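Glyoxalase/Bleomycin resistance protein/dioxygenase domain (Frankia sp., PDB 2RK0) is of unknown specific function but belongs to the glyoxalase, bleomycin-resistance and dioxygenase superfamily, whose members include metal-dependent enzymes and antibiotic-binding proteins. Local coordinates at residues C20-T24 against E25-W29; T84-D87 against V88-E91. All coordinates share one frame; numbering follows the deposited sequence.

Contact 1. Residues C20-T24 against E25-W29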
# COMPACT_ATOMS: atom_id res chain seq x y z
N CYS A 20 3.46 -9.17 -13.79
CA CYS A 20 4.64 -8.45 -14.24
C CYS A 20 4.32 -7.74 -15.54
O CYS A 20 4.64 -6.56 -15.70
CB CYS A 20 5.81 -9.41 -14.46
SG CYS A 20 6.52 -10.05 -12.93
N ARG A 21 3.69 -8.45 -16.47
CA ARG A 21 3.33 -7.85 -17.74
C ARG A 21 2.29 -6.73 -17.55
O ARG A 21 2.37 -5.69 -18.20
CB ARG A 21 2.77 -8.91 -18.69
CG ARG A 21 3.84 -9.82 -19.30
CD ARG A 21 3.23 -10.68 -20.40
NE ARG A 21 2.49 -11.82 -19.88
CZ ARG A 21 3.06 -12.96 -19.48
NH1 ARG A 21 4.38 -13.10 -19.54
NH2 ARG A 21 2.32 -13.95 -19.01
N TRP A 22 1.34 -6.95 -16.65
CA TRP A 22 0.31 -5.95 -16.41
C TRP A 22 0.92 -4.66 -15.87
O TRP A 22 0.66 -3.57 -16.37
CB TRP A 22 -0.73 -6.46 -15.42
CG TRP A 22 -1.96 -5.59 -15.37
CD1 TRP A 22 -3.09 -5.74 -16.11
CD2 TRP A 22 -2.15 -4.41 -14.57
NE1 TRP A 22 -3.97 -4.72 -15.84
CE2 TRP A 22 -3.43 -3.89 -14.90
CE3 TRP A 22 -1.37 -3.74 -13.62
CZ2 TRP A 22 -3.94 -2.74 -14.30
CZ3 TRP A 22 -1.89 -2.59 -13.03
CH2 TRP A 22 -3.16 -2.10 -13.38
N TYR A 23 1.72 -4.78 -14.82
CA TYR A 23 2.32 -3.59 -14.24
C TYR A 23 3.28 -2.89 -15.20
O TYR A 23 3.34 -1.66 -15.25
CB TYR A 23 3.01 -3.94 -12.92
CG TYR A 23 2.03 -4.02 -11.77
CD1 TYR A 23 1.27 -5.17 -11.54
CD2 TYR A 23 1.79 -2.90 -10.98
CE1 TYR A 23 0.28 -5.19 -10.55
CE2 TYR A 23 0.81 -2.91 -10.00
CZ TYR A 23 0.05 -4.05 -9.78
OH TYR A 23 -0.94 -4.02 -8.83
N THR A 24 4.02 -3.68 -15.97
CA THR A 24 4.97 -3.12 -16.93
C THR A 24 4.23 -2.28 -17.96
O THR A 24 4.57 -1.12 -18.20
CB THR A 24 5.76 -4.23 -17.65
OG1 THR A 24 6.50 -4.99 -16.69
CG2 THR A 24 6.73 -3.64 -18.69
N GLU A 25 3.21 -2.89 -18.54
CA GLU A 25 2.40 -2.25 -19.57
C GLU A 25 1.57 -1.05 -19.11
O GLU A 25 1.50 -0.03 -19.81
CB GLU A 25 1.46 -3.30 -20.18
CG GLU A 25 0.64 -2.81 -21.35
CD GLU A 25 -0.13 -3.94 -22.01
OE1 GLU A 25 0.50 -4.96 -22.35
OE2 GLU A 25 -1.36 -3.80 -22.20
N ILE A 26 0.95 -1.16 -17.94
CA ILE A 26 0.11 -0.09 -17.42
C ILE A 26 0.83 1.03 -16.67
O ILE A 26 0.59 2.20 -16.94
CB ILE A 26 -0.97 -0.65 -16.46
CG1 ILE A 26 -1.79 -1.74 -17.16
CG2 ILE A 26 -1.85 0.49 -15.94
CD1 ILE A 26 -2.50 -1.26 -18.42
N LEU A 27 1.71 0.68 -15.74
CA LEU A 27 2.39 1.69 -14.94
C LEU A 27 3.87 1.86 -15.24
O LEU A 27 4.57 2.55 -14.50
CB LEU A 27 2.21 1.37 -13.46
CG LEU A 27 0.77 1.18 -12.98
CD1 LEU A 27 0.77 0.66 -11.54
CD2 LEU A 27 0.01 2.49 -13.08
N ASP A 28 4.35 1.26 -16.33
CA ASP A 28 5.76 1.36 -16.68
C ASP A 28 6.63 0.83 -15.56
O ASP A 28 7.75 1.29 -15.34
CB ASP A 28 6.16 2.81 -16.97
CG ASP A 28 5.53 3.33 -18.24
OD1 ASP A 28 5.59 2.60 -19.25
OD2 ASP A 28 5.00 4.46 -18.22
N TRP A 29 6.08 -0.13 -14.83
CA TRP A 29 6.81 -0.79 -13.75
C TRP A 29 7.99 -1.45 -14.46
O TRP A 29 7.81 -2.02 -15.52
CB TRP A 29 5.93 -1.87 -13.12
CG TRP A 29 6.57 -2.74 -12.08
CD1 TRP A 29 6.78 -2.43 -10.76
CD2 TRP A 29 6.99 -4.10 -12.24
NE1 TRP A 29 7.28 -3.52 -10.09
CE2 TRP A 29 7.42 -4.56 -10.97
CE3 TRP A 29 7.03 -4.98 -13.33
CZ2 TRP A 29 7.88 -5.86 -10.76
CZ3 TRP A 29 7.49 -6.28 -13.12
CH2 TRP A 29 7.91 -6.71 -11.84
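W29 folds back against C20, Y23 and T24 at the C-terminal turn of helix 16-27, in the first beta-alpha-beta-beta-beta module of the glyoxalase fold. D28 leaves helical phi/psi here with positive phi, which lets the chain turn. W29 N donates to Y23 O at 3.2 Å, and D28 N makes a weak bond to T24 O. L27 N reaches Y23 O from the opposite face of its carbonyl plane, so two N-H groups hold this oxygen.

The W29 indole fills the hollow beside the helix. Its CG is anti to the backbone N (chi1 174°), which turns the ring back along the helix to C20. W29 CB sits on Y23 CB, 3.6 Å away, and the far corner of the six-membered ring, CH2, meets C20 SG at 3.8 Å. Beyond the segments, W29 also packs on L55 of strand 52-58, and its NE1 bonds to I53 O.

On another side of the helix, I26 CG1 is the bump that sits over the W22 ring, 3.6 Å from the centroid of its six-membered ring, in a CH-pi contact. The L27 and Y23 side chains run side by side, with L27 CD1 3.7 Å from Y23 CD2.

T24 OG1 donates to C20 O at 2.6 Å and also touches the edge of the W29 ring, 3.4 Å from CE3.

Contact 2. Residues T84-D87 against V88-E91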
# COMPACT_ATOMS: atom_id res chain seq x y z
N THR A 84 -2.36 14.84 -18.07
CA THR A 84 -1.88 13.97 -19.14
C THR A 84 -1.54 12.59 -18.60
O THR A 84 -1.77 11.59 -19.28
CB THR A 84 -0.66 14.58 -19.84
OG1 THR A 84 -1.06 15.77 -20.54
CG2 THR A 84 -0.07 13.60 -20.83
N ASP A 85 -1.00 12.53 -17.39
CA ASP A 85 -0.67 11.25 -16.79
C ASP A 85 -1.95 10.40 -16.68
O ASP A 85 -1.94 9.20 -16.96
CB ASP A 85 -0.06 11.44 -15.40
CG ASP A 85 1.34 12.02 -15.46
OD1 ASP A 85 2.12 11.58 -16.33
OD2 ASP A 85 1.65 12.91 -14.64
N LEU A 86 -3.04 11.03 -16.27
CA LEU A 86 -4.32 10.34 -16.13
C LEU A 86 -4.87 9.95 -17.49
O LEU A 86 -5.42 8.85 -17.66
CB LEU A 86 -5.33 11.23 -15.40
CG LEU A 86 -4.97 11.54 -13.93
CD1 LEU A 86 -6.09 12.32 -13.26
CD2 LEU A 86 -4.71 10.24 -13.18
N ASP A 87 -4.73 10.84 -18.46
CA ASP A 87 -5.21 10.59 -19.82
C ASP A 87 -4.50 9.37 -20.38
O ASP A 87 -5.13 8.51 -20.99
CB ASP A 87 -4.94 11.79 -20.74
CG ASP A 87 -5.69 13.04 -20.32
OD1 ASP A 87 -6.65 12.93 -19.52
OD2 ASP A 87 -5.33 14.13 -20.81
N VAL A 88 -3.19 9.30 -20.16
CA VAL A 88 -2.41 8.18 -20.65
C VAL A 88 -2.81 6.87 -19.97
O VAL A 88 -2.94 5.83 -20.62
CB VAL A 88 -0.89 8.43 -20.45
CG1 VAL A 88 -0.10 7.20 -20.85
CG2 VAL A 88 -0.45 9.64 -21.29
N LEU A 89 -3.01 6.92 -18.66
CA LEU A 89 -3.43 5.74 -17.91
C LEU A 89 -4.75 5.20 -18.45
O LEU A 89 -4.91 4.00 -18.67
CB LEU A 89 -3.59 6.06 -16.42
CG LEU A 89 -2.38 5.90 -15.51
CD1 LEU A 89 -2.69 6.45 -14.13
CD2 LEU A 89 -2.01 4.42 -15.42
N GLU A 90 -5.72 6.09 -18.65
CA GLU A 90 -7.02 5.66 -19.16
C GLU A 90 -6.86 4.98 -20.52
O GLU A 90 -7.51 3.98 -20.80
CB GLU A 90 -7.98 6.84 -19.29
CG GLU A 90 -8.61 7.29 -18.00
CD GLU A 90 -9.73 8.28 -18.24
OE1 GLU A 90 -10.67 7.95 -18.98
OE2 GLU A 90 -9.67 9.40 -17.69
N GLU A 91 -6.00 5.55 -21.36
CA GLU A 91 -5.76 5.00 -22.69
C GLU A 91 -5.19 3.59 -22.60
O GLU A 91 -5.65 2.68 -23.29
CB GLU A 91 -4.80 5.90 -23.46
CG GLU A 91 -5.31 7.33 -23.65
CD GLU A 91 -4.22 8.29 -24.14
OE1 GLU A 91 -3.57 8.00 -25.16
OE2 GLU A 91 -4.02 9.35 -23.48
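V88 N donates to T84 O at 2.8 Å, with an N-H...O angle of 160°. The V88 side chain crowds the same oxygen. V88 CG1 is anti to the backbone N (chi1 174°), which leaves CG2 leaning back over the preceding turn, 3.1 Å from T84 O. There it also meets the T84 methyl, with CG2 to CG2 at 4.0 Å. The two side chains cross at a slant.

The next three bonds follow the same i to i+4 pattern. L89 N binds D85 O, E90 N binds L86 O at 2.9 Å, and E91 N binds D87 O. Beside the last bond, E91 CG and its carboxylate are modelled bent back over the D87 carbonyl. E91 OE2 comes close to D87 O, but both are acceptors, so the placing of this carboxylate is doubtful.

The buried face is apolar. L86 CD2 and L89 CD1 are 4.4 Å apart, a loose touch. L86 packs on W110 and L112 of strand 109-115 and on A124 and L126 of strand 121-127; L89 packs on L112 and A124.

D85 and E90 have partners outside the segments. D85 OD2 accepts from S82 N and from S2 N of the second subunit. E90 OE2 is bonded to T103 OG1, and lies 5.0 Å from D87 OD1, a like charge.

This is an amphipathic alpha-helix lying on a four-stranded mixed sheet, as in the second beta-alpha-beta-beta-beta module of the glyoxalase fold.

How the contacts relate
Contact 1 comes first along the chain, on helix 16-27 and the turn after it. Contact 2 follows on helix 83-96. Their centres are about 14 Å apart. Each helix follows the first strand of its own four-stranded mixed sheet, of strand order 1-4-3-2, so the chain holds two modules of like topology. The two helices touch: L27 CD2 packs on L89 CD2 at 3.6 Å, and I26 also packs on L89 and L93. R92 adds polar links, a salt bridge to D28 and a hydrogen bond to I26 O. The two modules thus meet, at least in part, through their helices. Contact 1 also reaches the second subunit, where L27 packs on L3 of that chain.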